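Long-range contacts in sulfonate ABC transporter, periplasmic sulfonate-binding protein SsuA (Methylobacillus flagellatus, PDB 3UIF), which probably binds sulfonates or related sulfate esters in the periplasm and delivers them to an ABC transporter for uptake: residues W95-N100 / K199-V204; A194-K199 / D262-R267. All coordinates share one frame; numbering follows the deposited sequence.

Contact 1: residues W95-N100 / K199-V204; sequences WGTTSN and KLMGGV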
loop_
_atom_site.group_PDB
_atom_site.type_symbol
_atom_site.label_atom_id
_atom_site.label_comp_id
_atom_site.label_asym_id
_atom_site.label_seq_id
_atom_site.Cartn_x
_atom_site.Cartn_y
_atom_site.Cartn_z
ATOM N N TRP A 95 -4.896 -0.297 -5.998
ATOM C CA TRP A 95 -4.153 0.894 -6.374
ATOM C C TRP A 95 -2.772 0.602 -6.939
ATOM O O TRP A 95 -2.000 1.513 -7.246
ATOM C CB TRP A 95 -4.111 1.894 -5.220
ATOM C CG TRP A 95 -3.330 1.479 -3.984
ATOM C CD1 TRP A 95 -2.364 0.475 -3.868
ATOM C CD2 TRP A 95 -3.399 2.087 -2.647
ATOM N NE1 TRP A 95 -1.865 0.418 -2.596
ATOM C CE2 TRP A 95 -2.425 1.359 -1.814
ATOM C CE3 TRP A 95 -4.134 3.133 -2.076
ATOM C CZ2 TRP A 95 -2.225 1.667 -0.465
ATOM C CZ3 TRP A 95 -3.915 3.437 -0.720
ATOM C CH2 TRP A 95 -2.980 2.717 0.062
ATOM N N GLY A 96 -2.455 -0.678 -7.084
ATOM C CA GLY A 96 -1.164 -1.096 -7.572
ATOM C C GLY A 96 -0.243 -1.491 -6.437
ATOM O O GLY A 96 -0.675 -2.076 -5.420
ATOM N N THR A 97 1.034 -1.185 -6.594
ATOM C CA THR A 97 1.969 -1.550 -5.562
ATOM C C THR A 97 2.476 -0.299 -4.935
ATOM O O THR A 97 3.063 0.567 -5.584
ATOM C CB THR A 97 3.119 -2.439 -6.061
ATOM O OG1 THR A 97 3.539 -1.990 -7.354
ATOM C CG2 THR A 97 2.668 -3.894 -6.144
ATOM N N THR A 98 2.226 -0.189 -3.646
ATOM C CA THR A 98 2.458 1.071 -3.007
ATOM C C THR A 98 3.937 1.292 -2.607
ATOM O O THR A 98 4.470 2.379 -2.843
ATOM C CB THR A 98 1.364 1.365 -1.941
ATOM O OG1 THR A 98 1.459 2.723 -1.501
ATOM C CG2 THR A 98 1.408 0.419 -0.771
ATOM N N SER A 99 4.616 0.254 -2.091
ATOM C CA SER A 99 5.986 0.411 -1.589
ATOM C C SER A 99 6.895 -0.800 -1.753
ATOM O O SER A 99 6.463 -1.949 -1.566
ATOM C CB SER A 99 5.953 0.733 -0.088
ATOM O OG SER A 99 4.786 1.454 0.262
ATOM N N ASN A 100 8.165 -0.546 -2.051
ATOM C CA ASN A 100 9.191 -1.555 -1.858
ATOM C C ASN A 100 9.610 -1.613 -0.380
ATOM O O ASN A 100 9.272 -0.723 0.420
ATOM C CB ASN A 100 10.416 -1.287 -2.751
ATOM C CG ASN A 100 10.117 -1.462 -4.230
ATOM O OD1 ASN A 100 9.871 -2.577 -4.713
ATOM N ND2 ASN A 100 10.145 -0.354 -4.965
ATOM N N LYS A 199 5.665 -6.778 -2.634
ATOM C CA LYS A 199 5.438 -5.357 -2.525
ATOM C C LYS A 199 4.131 -5.088 -1.795
ATOM O O LYS A 199 3.230 -5.928 -1.798
ATOM C CB LYS A 199 5.379 -4.757 -3.917
ATOM C CG LYS A 199 6.725 -4.359 -4.489
ATOM C CD LYS A 199 6.643 -4.357 -6.012
ATOM C CE LYS A 199 8.012 -4.193 -6.642
ATOM N NZ LYS A 199 8.082 -2.783 -7.077
ATOM N N LEU A 200 4.030 -3.914 -1.187
ATOM C CA LEU A 200 2.801 -3.506 -0.480
ATOM C C LEU A 200 1.655 -3.136 -1.440
ATOM O O LEU A 200 1.873 -2.568 -2.524
ATOM C CB LEU A 200 3.090 -2.351 0.497
ATOM C CG LEU A 200 3.673 -2.764 1.856
ATOM C CD1 LEU A 200 4.560 -4.002 1.753
ATOM C CD2 LEU A 200 4.429 -1.638 2.519
HETATM N N MSE A 201 0.437 -3.476 -1.034
HETATM C CA MSE A 201 -0.744 -3.281 -1.884
HETATM C C MSE A 201 -1.879 -2.557 -1.160
HETATM O O MSE A 201 -1.676 -1.962 -0.098
HETATM C CB MSE A 201 -1.161 -4.643 -2.430
HETATM C CG MSE A 201 -0.047 -5.251 -3.279
HETATM SE SE MSE A 201 -0.802 -6.567 -4.541
HETATM C CE MSE A 201 0.855 -7.194 -5.406
ATOM N N GLY A 202 -3.076 -2.601 -1.747
ATOM C CA GLY A 202 -4.258 -1.927 -1.226
ATOM C C GLY A 202 -5.017 -1.223 -2.332
ATOM O O GLY A 202 -4.912 -1.566 -3.514
ATOM N N GLY A 203 -5.780 -0.213 -1.955
ATOM C CA GLY A 203 -6.605 0.483 -2.917
ATOM C C GLY A 203 -7.928 0.906 -2.333
ATOM O O GLY A 203 -8.007 1.280 -1.161
ATOM N N VAL A 204 -8.965 0.823 -3.164
ATOM C CA VAL A 204 -10.282 1.334 -2.844
ATOM C C VAL A 204 -11.143 0.218 -2.315
ATOM O O VAL A 204 -11.469 -0.731 -3.035
ATOM C CB VAL A 204 -10.961 1.979 -4.062
ATOM C CG1 VAL A 204 -12.345 2.477 -3.696
ATOM C CG2 VAL A 204 -10.117 3.122 -4.616
#
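W95 and G202 open the pairing of two backbones that run roughly antiparallel, their end-to-end directions 157° apart. Three main-chain hydrogen bonds join them. W95 N donates to G202 O at 2.8 Å. Further along, T98 N donates to L200 O at 2.7 Å, and L200 N in turn to S99 O.

Aromatic packing comes next. With chi1 at 67°, W95 CG sits between its backbone N and carbonyl carbon, which turns the indole over the opposing chain; G202 CA makes a CH-pi contact over the five-membered ring, 3.9 Å from its centroid.

Apolar contacts fill the rest: T98 CG2 packs on L200 CB at 3.5 Å, while T97 CG2 touches K199 CB and the selenomethionine methyl M201 CE. Among polar side chains, K199 NZ bonds only weakly to N100 OD1; its stronger partner is D262, and N100 OD1 also bonds T191.

The loop 95-100 connects strands 89-94 and 102-106, which belong to different sheets, and lies against strand 202-207 and the residues leading into it, with W95 also touching I73 of strand 71-75 and Y225 of helix 215-233.

Contact 2: residues A194-K199 / D262-R267; sequences APVDWK and DNVSWR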
loop_
_atom_site.group_PDB
_atom_site.type_symbol
_atom_site.label_atom_id
_atom_site.label_comp_id
_atom_site.label_asym_id
_atom_site.label_seq_id
_atom_site.Cartn_x
_atom_site.Cartn_y
_atom_site.Cartn_z
ATOM N N ALA A 194 12.593 -8.667 -5.839
ATOM C CA ALA A 194 11.708 -9.724 -5.360
ATOM C C ALA A 194 10.515 -9.916 -6.297
ATOM O O ALA A 194 10.294 -9.096 -7.189
ATOM C CB ALA A 194 11.248 -9.416 -3.950
ATOM N N PRO A 195 9.752 -11.018 -6.122
ATOM C CA PRO A 195 8.487 -11.153 -6.859
ATOM C C PRO A 195 7.546 -9.987 -6.567
ATOM O O PRO A 195 7.614 -9.370 -5.490
ATOM C CB PRO A 195 7.887 -12.434 -6.303
ATOM C CG PRO A 195 9.057 -13.227 -5.846
ATOM C CD PRO A 195 10.079 -12.241 -5.368
ATOM N N VAL A 196 6.675 -9.697 -7.525
ATOM C CA VAL A 196 5.739 -8.579 -7.433
ATOM C C VAL A 196 4.873 -8.592 -6.163
ATOM O O VAL A 196 4.580 -7.536 -5.625
ATOM C CB VAL A 196 4.845 -8.499 -8.695
ATOM C CG1 VAL A 196 3.810 -7.392 -8.557
ATOM C CG2 VAL A 196 5.701 -8.262 -9.932
ATOM N N ASP A 197 4.473 -9.777 -5.695
ATOM C CA ASP A 197 3.617 -9.910 -4.503
ATOM C C ASP A 197 4.256 -9.548 -3.150
ATOM O O ASP A 197 3.549 -9.413 -2.164
ATOM C CB ASP A 197 2.983 -11.307 -4.420
ATOM C CG ASP A 197 3.996 -12.412 -4.494
ATOM O OD1 ASP A 197 4.159 -13.184 -3.514
ATOM O OD2 ASP A 197 4.648 -12.511 -5.553
ATOM N N TRP A 198 5.576 -9.393 -3.108
ATOM C CA TRP A 198 6.257 -8.978 -1.877
ATOM C C TRP A 198 6.116 -7.507 -1.623
ATOM O O TRP A 198 6.424 -7.023 -0.533
ATOM C CB TRP A 198 7.730 -9.309 -1.933
ATOM C CG TRP A 198 8.054 -10.776 -2.034
ATOM C CD1 TRP A 198 7.301 -11.784 -2.625
ATOM C CD2 TRP A 198 9.279 -11.436 -1.573
ATOM N NE1 TRP A 198 7.949 -12.989 -2.544
ATOM C CE2 TRP A 198 9.141 -12.849 -1.932
ATOM C CE3 TRP A 198 10.434 -11.013 -0.912
ATOM C CZ2 TRP A 198 10.119 -13.774 -1.634
ATOM C CZ3 TRP A 198 11.422 -11.964 -0.630
ATOM C CH2 TRP A 198 11.263 -13.308 -0.982
ATOM N N LYS A 199 5.665 -6.778 -2.634
ATOM C CA LYS A 199 5.438 -5.357 -2.525
ATOM C C LYS A 199 4.131 -5.088 -1.795
ATOM O O LYS A 199 3.230 -5.928 -1.798
ATOM C CB LYS A 199 5.379 -4.757 -3.917
ATOM C CG LYS A 199 6.725 -4.359 -4.489
ATOM C CD LYS A 199 6.643 -4.357 -6.012
ATOM C CE LYS A 199 8.012 -4.193 -6.642
ATOM N NZ LYS A 199 8.082 -2.783 -7.077
ATOM N N ASP A 262 13.398 -0.343 -10.470
ATOM C CA ASP A 262 12.455 -1.341 -9.981
ATOM C C ASP A 262 12.170 -2.393 -11.079
ATOM O O ASP A 262 12.271 -2.087 -12.269
ATOM C CB ASP A 262 11.167 -0.613 -9.560
ATOM C CG ASP A 262 10.324 -1.398 -8.544
ATOM O OD1 ASP A 262 10.505 -2.635 -8.359
ATOM O OD2 ASP A 262 9.438 -0.753 -7.941
ATOM N N ASN A 263 11.837 -3.625 -10.692
ATOM C CA ASN A 263 11.425 -4.623 -11.688
ATOM C C ASN A 263 9.961 -4.472 -12.130
ATOM O O ASN A 263 9.438 -5.285 -12.890
ATOM C CB ASN A 263 11.727 -6.060 -11.232
ATOM C CG ASN A 263 11.019 -6.447 -9.946
ATOM O OD1 ASN A 263 10.283 -5.665 -9.332
ATOM N ND2 ASN A 263 11.268 -7.662 -9.518
ATOM N N VAL A 264 9.317 -3.425 -11.627
ATOM C CA VAL A 264 7.966 -3.053 -12.029
ATOM C C VAL A 264 7.993 -1.610 -12.556
ATOM O O VAL A 264 8.412 -0.686 -11.847
ATOM C CB VAL A 264 6.977 -3.189 -10.849
ATOM C CG1 VAL A 264 5.580 -2.767 -11.276
ATOM C CG2 VAL A 264 6.968 -4.620 -10.306
ATOM N N SER A 265 7.573 -1.428 -13.802
ATOM C CA SER A 265 7.580 -0.118 -14.447
ATOM C C SER A 265 6.679 0.883 -13.741
ATOM O O SER A 265 5.864 0.517 -12.901
ATOM C CB SER A 265 7.143 -0.241 -15.902
ATOM O OG SER A 265 5.745 -0.304 -15.999
ATOM N N TRP A 266 6.840 2.150 -14.099
ATOM C CA TRP A 266 6.019 3.222 -13.564
ATOM C C TRP A 266 4.531 2.981 -13.735
ATOM O O TRP A 266 3.757 3.131 -12.784
ATOM C CB TRP A 266 6.425 4.553 -14.194
ATOM C CG TRP A 266 5.455 5.641 -13.855
ATOM C CD1 TRP A 266 4.537 6.254 -14.699
ATOM C CD2 TRP A 266 5.213 6.224 -12.535
ATOM N NE1 TRP A 266 3.798 7.184 -14.020
ATOM C CE2 TRP A 266 4.146 7.211 -12.716
ATOM C CE3 TRP A 266 5.779 6.057 -11.271
ATOM C CZ2 TRP A 266 3.675 7.977 -11.672
ATOM C CZ3 TRP A 266 5.300 6.840 -10.224
ATOM C CH2 TRP A 266 4.271 7.778 -10.426
ATOM N N ARG A 267 4.132 2.601 -14.947
ATOM C CA ARG A 267 2.755 2.269 -15.251
ATOM C C ARG A 267 2.262 1.056 -14.469
ATOM O O ARG A 267 1.168 1.065 -13.905
ATOM C CB ARG A 267 2.599 2.025 -16.745
ATOM C CG ARG A 267 1.147 1.953 -17.206
ATOM C CD ARG A 267 1.020 1.352 -18.596
ATOM N NE ARG A 267 1.550 2.250 -19.615
ATOM C CZ ARG A 267 1.335 2.111 -20.926
ATOM N NH1 ARG A 267 0.587 1.103 -21.376
ATOM N NH2 ARG A 267 1.865 2.982 -21.789
#
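The D262 carboxylate takes the K199 ammonium between its two oxygens, the two side chains arriving from opposite directions. K199 NZ lies 2.6 Å from D262 OD2 in a salt bridge. The same nitrogen is 2.7 Å from D262 OD1, which accepts a hydrogen bond through its syn lone pair. The bend at the last torsion of the lysine (chi4 -103°) turns NZ aside from the line of its otherwise extended chain. D262 OD2 has further partners in R269, by a salt bridge, and in N100, so one carboxylate gathers two cations, which would be expected to keep it ionised. An asparagine in its place would probably leave K199 and R269 without their shared negative charge and weaken the tie between the two loops.

N263 follows and runs alongside the lysine, pointing the other way. Its ND2 donates to A194 O at 2.9 Å, with an N-H...O angle of 163° and the acceptor in the plane of the amide, while N263 OD1 lies beside K199 CE.

V264 supplies the apolar part. Its CG2 touches V196 CG2 at 3.9 Å, the two valines crossing at about a right angle, and it also packs against K199 CE, covering the aliphatic end of the lysine.

The contact thus joins the loop 194-199, with its 3-10 segment 196-198, to the loop linking helices 252-257 and 276-291. The first of these loops lies between strands 185-190 and 202-207, and its W198 packs onto helix 130-140.

In the fold
Contacts 1 and 2 have centres about 10 Å apart and share K199, which ends one segment and begins another. Along the chain the order is 95-100, 194-199, 199-204 and 262-267, so the two contacts interlock. N100 ND2 to D262 OD2 (3.1 Å), a probable hydrogen bond, joins them directly. Both chain passages between the two mixed sheets, by way of 95-100 and 194-204, run through this region, as the paired crossovers of type 2 periplasmic binding proteins do. The centre of contact 1 lies about 3 Å from the centre of the chain, and a bound glycerol near it, probably from the crystallisation liquor, is consistent with a pocket there; contact 2 adds the loop 262-267 to the crossovers.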